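Local coordinates for protein ABC-type amino acid transport system, periplasmic component (Caldanaerobacter subterraneus subsp. tengcongensis MB4, PDB 4YMX) that binds arginine as the periplasmic substrate-binding component of an amino acid ABC transporter, at residues 125-130 with 209-214; 129-134 with 190-195. All blocks are in the same frame, centred on the assembly; numbering follows the deposited sequence. Where two conformers were deposited one is given.

Contact 1. Residues 125-130 with 209-214; sequences DSRQVV and ILYMDE
Val130 and Leu210 face each other as an antiparallel hydrogen-bonded pair, near the end of the pairing of strand 207-210 with strand 128-133. Two backbone bonds close the pair: Leu210 N reaches Val130 O at 2.7 Å, and Val130 N gives a longer bond to Leu210 O at 3.1 Å. A CA-H...O contact from Ile209 adds to the load on Val130 O. Past this pair the chains diverge, and a water takes over, donating to both Gln128 O and Met212 O.

The apolar contacts fall to the two valines. Val129 spreads its methyls over two partners: CG2 meets Ile209 CG2 at 3.6 Å, while CG1, set beside its own backbone N (chi1 -55°), is thereby placed 3.7 Å from Tyr211 CE1 in an oblique approach to the ring. Ile209 CG2 also sits over one face of that ring, offset toward its rim. Val130 uses CG2 against Met212 SD, 3.8 Å away, the thioether reaching it on an extended chain.

At the solvent-facing end, Arg127 CD, in one of its two conformers, comes loosely to the ring edge of Tyr211 at CD1 (4.1 Å), a doubtful contact. The phenol OH is hydrogen-bonded to Asp194. The chemistry implies that Val130 and Leu210 form the last bonded pair before the chains part, after which a water bridge and apolar side chains take over.

Contact 2. Residues 129-134 with 190-195; sequences VVVVKN and IVVEDT. With ARG (arginine), chain C.
This is a buried antiparallel strand pairing inside the mixed sheet of one lobe, where strand 128-133 lies beside strand 189-193. Four backbone hydrogen bonds join Val129 with Val192 and Val131 with Ile190, the bond from Val131 N to Ile190 O measuring 2.9 Å. Val130 and Val191 form the non-hydrogen-bonded pair between them, their CG2 methyls 4.3 Å apart on the face opposite Val129 and Val131.

On the face of Val129, Val131 and Val192, Val131 CG2 meets Val192 CG1 at 4.0 Å, and helix 194-201 packs there through Ala197. Val129 CG1 rests on Asp194 CB at 3.6 Å, in the first turn of that helix.

Glu193, at the N-cap position, starts away from strand 128-133, and its carboxylate meets the ligand: the arginine N donates to Glu193 OE1 at 2.8 Å. A weak hydrogen bond from Gln128 NE2 reaches the same oxygen. An alanine here would probably leave the ligand's amino group without this carboxylate mate and Gln128 NE2 without this weak partner. A strand running into a helix, with a pocket acidic residue at their junction, fits the periplasmic binding protein fold, whose ligand sits between two lobes.

Both contacts are built on strand 128-133 and share Val129 and Val130, but they lie on its two sides: contact 1 adds the outermost strand 207-210, and contact 2 adds the inner strand 189-193. The chemistry follows. Contact 2 is buried and carried by a run of backbone bonds between aliphatic residues, ending at the arginine site, whereas contact 1 is only partly buried, has one bonded pair, and relies on a water, a thioether and a phenol ring farther along. Their ends meet: Tyr211 OH lies 2.6 Å from Asp194 OD1, and Arg127 O lies 2.9 Å from Asp194 N, tying both the exit of strand 207-210 and the lead-in to strand 128-133 to the start of helix 194-201.

Contact 1. Residues 125-130 with 209-214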
loop_
_atom_site.group_PDB
_atom_site.type_symbol
_atom_site.label_atom_id
_atom_site.label_comp_id
_atom_site.label_asym_id
_atom_site.label_seq_id
_atom_site.Cartn_x
_atom_site.Cartn_y
_atom_site.Cartn_z
ATOM N N ASP A 125 -7.584 -1.462 7.881
ATOM C CA ASP A 125 -6.538 -1.198 8.849
ATOM C C ASP A 125 -5.210 -1.661 8.230
ATOM O O ASP A 125 -5.191 -2.308 7.179
ATOM C CB ASP A 125 -6.848 -1.930 10.158
ATOM C CG ASP A 125 -5.961 -1.489 11.309
ATOM O OD1 ASP A 125 -5.320 -0.413 11.219
ATOM O OD2 ASP A 125 -5.918 -2.222 12.321
ATOM N N SER A 126 -4.095 -1.317 8.859
ATOM C CA SER A 126 -2.813 -1.880 8.443
ATOM C C SER A 126 -1.822 -1.882 9.599
ATOM O O SER A 126 -2.009 -1.174 10.602
ATOM C CB SER A 126 -2.222 -1.132 7.233
ATOM O OG SER A 126 -1.907 0.209 7.563
ATOM N N ARG A 127 -0.770 -2.685 9.450
ATOM C CA ARG A 127 0.265 -2.844 10.462
ATOM C C ARG A 127 1.626 -2.996 9.784
ATOM O O ARG A 127 1.763 -3.761 8.833
ATOM C CB ARG A 127 -0.026 -4.089 11.307
ATOM C CG ARG A 127 1.015 -4.394 12.380
ATOM C CD ARG A 127 0.896 -5.832 12.879
ATOM N NE ARG A 127 -0.439 -6.137 13.391
ATOM C CZ ARG A 127 -0.836 -5.888 14.635
ATOM N NH1 ARG A 127 -0.004 -5.323 15.501
ATOM N NH2 ARG A 127 -2.066 -6.202 15.017
ATOM N N GLN A 128 2.624 -2.266 10.275
ATOM C CA GLN A 128 4.001 -2.420 9.803
ATOM C C GLN A 128 4.636 -3.642 10.440
ATOM O O GLN A 128 4.468 -3.888 11.642
ATOM C CB GLN A 128 4.840 -1.190 10.169
ATOM C CG GLN A 128 4.326 0.097 9.572
ATOM C CD GLN A 128 4.302 0.056 8.065
ATOM O OE1 GLN A 128 5.307 -0.267 7.426
ATOM N NE2 GLN A 128 3.150 0.372 7.481
ATOM N N VAL A 129 5.378 -4.395 9.636
ATOM C CA VAL A 129 6.157 -5.509 10.142
ATOM C C VAL A 129 7.550 -5.488 9.527
ATOM O O VAL A 129 7.851 -4.690 8.644
ATOM C CB VAL A 129 5.502 -6.875 9.844
ATOM C CG1 VAL A 129 4.067 -6.925 10.373
ATOM C CG2 VAL A 129 5.558 -7.203 8.355
ATOM N N VAL A 130 8.402 -6.377 10.012
ATOM C CA VAL A 130 9.738 -6.545 9.470
ATOM C C VAL A 130 9.823 -7.915 8.792
ATOM O O VAL A 130 9.313 -8.909 9.312
ATOM C CB VAL A 130 10.786 -6.420 10.584
ATOM C CG1 VAL A 130 12.175 -6.775 10.058
ATOM C CG2 VAL A 130 10.775 -5.001 11.163
ATOM N N ILE A 209 8.140 -13.227 8.695
ATOM C CA ILE A 209 7.708 -11.950 9.229
ATOM C C ILE A 209 8.038 -11.903 10.716
ATOM O O ILE A 209 7.760 -12.856 11.450
ATOM C CB ILE A 209 6.200 -11.786 9.038
ATOM C CG1 ILE A 209 5.878 -11.766 7.545
ATOM C CG2 ILE A 209 5.696 -10.521 9.721
ATOM C CD1 ILE A 209 4.384 -11.815 7.220
ATOM N N LEU A 210 8.644 -10.802 11.146
ATOM C CA LEU A 210 8.814 -10.516 12.563
ATOM C C LEU A 210 7.841 -9.412 12.964
ATOM O O LEU A 210 7.869 -8.296 12.417
ATOM C CB LEU A 210 10.254 -10.111 12.883
ATOM C CG LEU A 210 11.290 -11.170 12.515
ATOM C CD1 LEU A 210 12.702 -10.692 12.818
ATOM C CD2 LEU A 210 10.997 -12.484 13.227
ATOM N N TYR A 211 6.958 -9.742 13.901
ATOM C CA TYR A 211 5.997 -8.786 14.442
ATOM C C TYR A 211 6.625 -8.026 15.600
ATOM O O TYR A 211 6.597 -8.478 16.747
ATOM C CB TYR A 211 4.716 -9.510 14.886
ATOM C CG TYR A 211 3.976 -10.093 13.705
ATOM C CD1 TYR A 211 3.059 -9.331 13.000
ATOM C CD2 TYR A 211 4.225 -11.384 13.264
ATOM C CE1 TYR A 211 2.395 -9.843 11.899
ATOM C CE2 TYR A 211 3.571 -11.906 12.152
ATOM C CZ TYR A 211 2.653 -11.125 11.479
ATOM O OH TYR A 211 2.010 -11.640 10.378
ATOM N N MET A 212 7.207 -6.872 15.304
ATOM C CA MET A 212 7.856 -6.063 16.332
ATOM C C MET A 212 6.960 -4.903 16.709
ATOM O O MET A 212 6.575 -4.123 15.839
ATOM C CB MET A 212 9.178 -5.523 15.804
ATOM C CG MET A 212 10.105 -6.588 15.267
ATOM S SD MET A 212 11.662 -5.851 14.782
ATOM C CE MET A 212 12.589 -7.289 14.280
ATOM N N ASP A 213 6.637 -4.779 17.994
ATOM C CA ASP A 213 5.777 -3.698 18.462
ATOM C C ASP A 213 6.271 -2.342 17.970
ATOM O O ASP A 213 5.512 -1.533 17.430
ATOM C CB ASP A 213 5.725 -3.674 19.994
ATOM C CG ASP A 213 4.832 -4.758 20.580
ATOM O OD1 ASP A 213 4.178 -5.497 19.810
ATOM O OD2 ASP A 213 4.770 -4.850 21.828
ATOM N N GLU A 214 7.563 -2.105 18.121
ATOM C CA GLU A 214 8.081 -0.758 17.963
ATOM C C GLU A 214 8.159 -0.262 16.518
ATOM O O GLU A 214 8.196 0.943 16.282
ATOM C CB GLU A 214 9.434 -0.633 18.656
ATOM C CG GLU A 214 9.329 -0.696 20.177
ATOM C CD GLU A 214 10.682 -0.715 20.845
ATOM O OE1 GLU A 214 11.196 -1.827 21.058
ATOM O OE2 GLU A 214 11.223 0.380 21.151
HETATM O O HOH W 1 4.959 -5.421 13.777
#

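Contact 2. Residues 129-134 with 190-195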
loop_
_atom_site.group_PDB
_atom_site.type_symbol
_atom_site.label_atom_id
_atom_site.label_comp_id
_atom_site.label_asym_id
_atom_site.label_seq_id
_atom_site.Cartn_x
_atom_site.Cartn_y
_atom_site.Cartn_z
ATOM N N VAL A 129 5.378 -4.395 9.636
ATOM C CA VAL A 129 6.157 -5.509 10.142
ATOM C C VAL A 129 7.550 -5.488 9.527
ATOM O O VAL A 129 7.851 -4.690 8.644
ATOM C CB VAL A 129 5.502 -6.875 9.844
ATOM C CG1 VAL A 129 4.067 -6.925 10.373
ATOM C CG2 VAL A 129 5.558 -7.203 8.355
ATOM N N VAL A 130 8.402 -6.377 10.012
ATOM C CA VAL A 130 9.738 -6.545 9.470
ATOM C C VAL A 130 9.823 -7.915 8.792
ATOM O O VAL A 130 9.313 -8.909 9.312
ATOM C CB VAL A 130 10.786 -6.420 10.584
ATOM C CG1 VAL A 130 12.175 -6.775 10.058
ATOM C CG2 VAL A 130 10.775 -5.001 11.163
ATOM N N VAL A 131 10.419 -7.960 7.606
ATOM C CA VAL A 131 10.667 -9.218 6.917
ATOM C C VAL A 131 12.170 -9.491 6.891
ATOM O O VAL A 131 12.964 -8.596 6.591
ATOM C CB VAL A 131 10.138 -9.194 5.458
ATOM C CG1 VAL A 131 10.374 -10.545 4.784
ATOM C CG2 VAL A 131 8.656 -8.839 5.423
ATOM N N VAL A 132 12.557 -10.720 7.225
ATOM C CA VAL A 132 13.959 -11.147 7.200
ATOM C C VAL A 132 14.030 -12.544 6.597
ATOM O O VAL A 132 13.001 -13.201 6.433
ATOM C CB VAL A 132 14.585 -11.169 8.624
ATOM C CG1 VAL A 132 14.589 -9.772 9.233
ATOM C CG2 VAL A 132 13.855 -12.162 9.525
ATOM N N LYS A 133 15.236 -13.010 6.276
ATOM C CA LYS A 133 15.405 -14.400 5.863
ATOM C C LYS A 133 15.221 -15.325 7.061
ATOM O O LYS A 133 15.403 -14.905 8.214
ATOM C CB LYS A 133 16.791 -14.631 5.268
ATOM C CG LYS A 133 17.055 -13.918 3.956
ATOM C CD LYS A 133 16.282 -14.573 2.828
ATOM C CE LYS A 133 17.019 -14.473 1.505
ATOM N NZ LYS A 133 18.215 -15.349 1.418
ATOM N N ASN A 134 14.877 -16.581 6.791
ATOM C CA ASN A 134 14.644 -17.544 7.862
ATOM C C ASN A 134 15.833 -17.721 8.803
ATOM O O ASN A 134 15.652 -17.939 10.005
ATOM C CB ASN A 134 14.211 -18.898 7.292
ATOM C CG ASN A 134 12.770 -18.891 6.820
ATOM O OD1 ASN A 134 11.974 -18.047 7.238
ATOM N ND2 ASN A 134 12.427 -19.828 5.942
ATOM N N ILE A 190 13.410 -5.902 5.533
ATOM C CA ILE A 190 12.467 -5.020 4.857
ATOM C C ILE A 190 11.446 -4.532 5.884
ATOM O O ILE A 190 11.045 -5.291 6.760
ATOM C CB ILE A 190 11.686 -5.786 3.775
ATOM C CG1 ILE A 190 12.625 -6.423 2.751
ATOM C CG2 ILE A 190 10.665 -4.881 3.087
ATOM C CD1 ILE A 190 11.908 -7.419 1.835
ATOM N N VAL A 191 11.005 -3.282 5.777
ATOM C CA VAL A 191 9.831 -2.845 6.531
ATOM C C VAL A 191 8.687 -2.624 5.558
ATOM O O VAL A 191 8.831 -1.885 4.582
ATOM C CB VAL A 191 10.089 -1.545 7.329
ATOM C CG1 VAL A 191 8.812 -1.084 8.025
ATOM C CG2 VAL A 191 11.197 -1.765 8.354
ATOM N N VAL A 192 7.558 -3.279 5.812
ATOM C CA VAL A 192 6.434 -3.280 4.878
ATOM C C VAL A 192 5.197 -3.741 5.628
ATOM O O VAL A 192 5.315 -4.304 6.710
ATOM C CB VAL A 192 6.747 -4.191 3.649
ATOM C CG1 VAL A 192 6.738 -5.663 4.043
ATOM C CG2 VAL A 192 5.785 -3.928 2.489
ATOM N N GLU A 193 4.012 -3.480 5.081
ATOM C CA GLU A 193 2.784 -3.880 5.744
ATOM C C GLU A 193 2.620 -5.390 5.791
ATOM O O GLU A 193 3.017 -6.107 4.862
ATOM C CB GLU A 193 1.570 -3.215 5.092
ATOM C CG GLU A 193 1.178 -1.925 5.767
ATOM C CD GLU A 193 0.899 -0.822 4.783
ATOM O OE1 GLU A 193 1.843 -0.101 4.415
ATOM O OE2 GLU A 193 -0.272 -0.674 4.388
ATOM N N ASP A 194 2.016 -5.846 6.881
ATOM C CA ASP A 194 1.823 -7.262 7.181
ATOM C C ASP A 194 1.127 -8.028 6.061
ATOM O O ASP A 194 1.599 -9.068 5.614
ATOM C CB ASP A 194 0.996 -7.381 8.470
ATOM C CG ASP A 194 0.816 -8.819 8.934
ATOM O OD1 ASP A 194 1.705 -9.653 8.681
ATOM O OD2 ASP A 194 -0.224 -9.102 9.572
ATOM N N THR A 195 -0.007 -7.517 5.597
ATOM C CA THR A 195 -0.771 -8.252 4.591
ATOM C C THR A 195 -0.008 -8.379 3.281
ATOM O O THR A 195 -0.120 -9.382 2.577
ATOM C CB THR A 195 -2.139 -7.623 4.332
ATOM O OG1 THR A 195 -1.969 -6.258 3.940
ATOM C CG2 THR A 195 -2.999 -7.709 5.584
HETATM N N ARG C . 0.633 2.346 3.756
HETATM C CA ARG C . 1.981 2.865 3.405
HETATM C C ARG C . 1.920 4.348 3.086
HETATM O O ARG C . 0.839 4.927 2.995
HETATM C CB ARG C . 2.552 2.098 2.212
HETATM C CG ARG C . 1.648 2.089 0.995
HETATM C CD ARG C . 2.368 1.561 -0.235
HETATM N NE ARG C . 1.426 1.247 -1.300
HETATM C CZ ARG C . 1.769 0.764 -2.488
HETATM N NH1 ARG C . 3.036 0.538 -2.788
HETATM N NH2 ARG C . 0.830 0.515 -3.382
HETATM O OXT ARG C . 2.954 4.993 2.916
#